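Local coordinates for protein putative glucoamylase (Bacteroides uniformis, PDB 4GL3) that is a putative glucoamylase, a probable glycoside hydrolase expected to release glucose from glucan chains, at residues W31-P36 with L40-S45. Numbering follows the deposited sequence.
Sequences WDFAHP and LAHERS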
loop_
_atom_site.group_PDB
_atom_site.type_symbol
_atom_site.label_atom_id
_atom_site.label_comp_id
_atom_site.label_asym_id
_atom_site.label_seq_id
_atom_site.Cartn_x
_atom_site.Cartn_y
_atom_site.Cartn_z
ATOM N N TRP A 31 3.259 -2.779 -15.679
ATOM C CA TRP A 31 3.911 -2.303 -16.870
ATOM C C TRP A 31 3.114 -2.754 -18.106
ATOM O O TRP A 31 2.451 -1.952 -18.731
ATOM C CB TRP A 31 5.382 -2.779 -16.943
ATOM C CG TRP A 31 6.076 -2.139 -18.066
ATOM C CD1 TRP A 31 6.284 -2.660 -19.308
ATOM C CD2 TRP A 31 6.598 -0.814 -18.088
ATOM N NE1 TRP A 31 6.928 -1.737 -20.094
ATOM C CE2 TRP A 31 7.127 -0.595 -19.360
ATOM C CE3 TRP A 31 6.707 0.198 -17.128
ATOM C CZ2 TRP A 31 7.741 0.596 -19.712
ATOM C CZ3 TRP A 31 7.320 1.370 -17.474
ATOM C CH2 TRP A 31 7.814 1.571 -18.752
ATOM N N ASP A 32 3.197 -4.032 -18.438
ATOM C CA ASP A 32 2.536 -4.585 -19.616
ATOM C C ASP A 32 1.012 -4.506 -19.516
ATOM O O ASP A 32 0.359 -4.265 -20.479
ATOM C CB ASP A 32 2.939 -6.044 -19.805
ATOM C CG ASP A 32 4.465 -6.230 -19.821
ATOM O OD1 ASP A 32 5.077 -6.265 -18.746
ATOM O OD2 ASP A 32 5.030 -6.313 -20.909
ATOM N N PHE A 33 0.456 -4.688 -18.335
ATOM C CA PHE A 33 -0.997 -4.752 -18.172
ATOM C C PHE A 33 -1.662 -3.396 -17.773
ATOM O O PHE A 33 -2.859 -3.347 -17.554
ATOM C CB PHE A 33 -1.299 -5.820 -17.114
ATOM C CG PHE A 33 -2.774 -6.133 -16.908
ATOM C CD1 PHE A 33 -3.570 -6.534 -17.964
ATOM C CD2 PHE A 33 -3.326 -6.095 -15.641
ATOM C CE1 PHE A 33 -4.916 -6.845 -17.759
ATOM C CE2 PHE A 33 -4.669 -6.389 -15.433
ATOM C CZ PHE A 33 -5.454 -6.770 -16.487
ATOM N N ALA A 34 -0.872 -2.336 -17.653
ATOM C CA ALA A 34 -1.366 -0.997 -17.357
ATOM C C ALA A 34 -2.241 -0.509 -18.468
ATOM O O ALA A 34 -2.071 -0.890 -19.623
ATOM C CB ALA A 34 -0.217 -0.014 -17.164
ATOM N N HIS A 35 -3.204 0.347 -18.136
ATOM C CA HIS A 35 -3.990 0.988 -19.193
ATOM C C HIS A 35 -3.052 1.710 -20.188
ATOM O O HIS A 35 -2.216 2.486 -19.768
ATOM C CB HIS A 35 -4.980 2.002 -18.609
ATOM C CG HIS A 35 -6.100 1.382 -17.851
ATOM N ND1 HIS A 35 -7.312 1.064 -18.438
ATOM C CD2 HIS A 35 -6.198 1.039 -16.546
ATOM C CE1 HIS A 35 -8.094 0.524 -17.518
ATOM N NE2 HIS A 35 -7.432 0.474 -16.367
ATOM N N PRO A 36 -3.214 1.486 -21.494
ATOM C CA PRO A 36 -2.255 2.133 -22.393
ATOM C C PRO A 36 -2.386 3.661 -22.484
ATOM O O PRO A 36 -1.412 4.331 -22.786
ATOM C CB PRO A 36 -2.549 1.491 -23.779
ATOM C CG PRO A 36 -3.359 0.273 -23.497
ATOM C CD PRO A 36 -4.104 0.551 -22.206
ATOM N N LEU A 40 -2.101 3.875 -15.788
ATOM C CA LEU A 40 -2.685 3.492 -14.513
ATOM C C LEU A 40 -2.964 1.986 -14.449
ATOM O O LEU A 40 -3.086 1.291 -15.481
ATOM C CB LEU A 40 -3.978 4.295 -14.223
ATOM C CG LEU A 40 -3.903 5.820 -14.121
ATOM C CD1 LEU A 40 -5.301 6.454 -13.946
ATOM C CD2 LEU A 40 -2.933 6.223 -12.987
ATOM N N ALA A 41 -3.017 1.494 -13.216
ATOM C CA ALA A 41 -3.203 0.078 -12.925
ATOM C C ALA A 41 -4.676 -0.283 -12.869
ATOM O O ALA A 41 -5.515 0.478 -12.347
ATOM C CB ALA A 41 -2.528 -0.264 -11.586
ATOM N N HIS A 42 -5.015 -1.422 -13.448
ATOM C CA HIS A 42 -6.318 -2.034 -13.246
ATOM C C HIS A 42 -6.484 -2.439 -11.770
ATOM O O HIS A 42 -5.520 -2.851 -11.100
ATOM C CB HIS A 42 -6.480 -3.304 -14.081
ATOM C CG HIS A 42 -6.757 -3.074 -15.521
ATOM N ND1 HIS A 42 -5.758 -2.947 -16.465
ATOM C CD2 HIS A 42 -7.923 -3.007 -16.193
ATOM C CE1 HIS A 42 -6.307 -2.769 -17.650
ATOM N NE2 HIS A 42 -7.619 -2.801 -17.512
ATOM N N GLU A 43 -7.716 -2.374 -11.272
ATOM C CA GLU A 43 -8.001 -2.829 -9.927
ATOM C C GLU A 43 -7.732 -4.324 -9.816
ATOM O O GLU A 43 -7.262 -4.801 -8.778
ATOM C CB GLU A 43 -9.472 -2.510 -9.537
ATOM C CG GLU A 43 -10.067 -3.303 -8.346
ATOM C CD GLU A 43 -9.672 -2.887 -6.879
ATOM O OE1 GLU A 43 -9.230 -1.702 -6.534
ATOM O OE2 GLU A 43 -9.851 -3.830 -6.018
ATOM N N ARG A 44 -8.081 -5.058 -10.867
ATOM C CA ARG A 44 -7.905 -6.531 -10.881
ATOM C C ARG A 44 -7.783 -7.029 -12.340
ATOM O O ARG A 44 -8.139 -6.307 -13.269
ATOM C CB ARG A 44 -9.078 -7.244 -10.168
ATOM C CG ARG A 44 -10.442 -6.952 -10.805
ATOM C CD ARG A 44 -11.611 -7.720 -10.190
ATOM N NE ARG A 44 -11.641 -7.683 -8.727
ATOM C CZ ARG A 44 -11.384 -8.714 -7.903
ATOM N NH1 ARG A 44 -11.017 -9.924 -8.359
ATOM N NH2 ARG A 44 -11.476 -8.517 -6.592
ATOM N N SER A 45 -7.278 -8.253 -12.523
ATOM C CA SER A 45 -7.109 -8.845 -13.812
ATOM C C SER A 45 -8.415 -9.430 -14.341
ATOM O O SER A 45 -8.476 -9.778 -15.500
ATOM C CB SER A 45 -6.063 -9.973 -13.720
ATOM O OG SER A 45 -6.456 -10.965 -12.756
HETATM O O HOH W 1 -2.732 -2.988 -14.514
#
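The imidazole of H42 is sandwiched between two aromatic rings of residues 31-36. H35 covers one face in a face-to-face stack, centroids 3.9 Å apart and planes at 21°, with its NE2 over the middle of the H42 ring. On the opposite face F33 makes an offset stack, centroids 4.5 Å apart, its CZ displaced toward the rim. At the edge of H42, close to the ring plane, lie the carbonyl oxygen of F33 and a water. There H42 ND1 donates to F33 O over 3.1 Å, a bent bond at 135° that, with the two stacks, probably helps set the rotation of the imidazole. CG of F33 stands anti to the backbone N (chi1 -174°), which carries the phenyl ring across to H42 and lets CZ reach CA of S45 at 3.8 Å. The water accepts from H42 N and donates weakly to F33 O, so the same carbonyl has a second partner. The backbone N of H35 donates a hydrogen bond to L40 O at 2.8 Å, and CD2 of H35 lies 3.3 Å from that oxygen. H35 NE2 is hydrogen-bonded to T51 O. The aromatic cluster thus ties together two parts of the long loop between helix 15-27 and strand 51-53; A41 pairs through its backbone with T53, while the side chain of L40 packs on A52 of that strand and on F88 of helix 75-90.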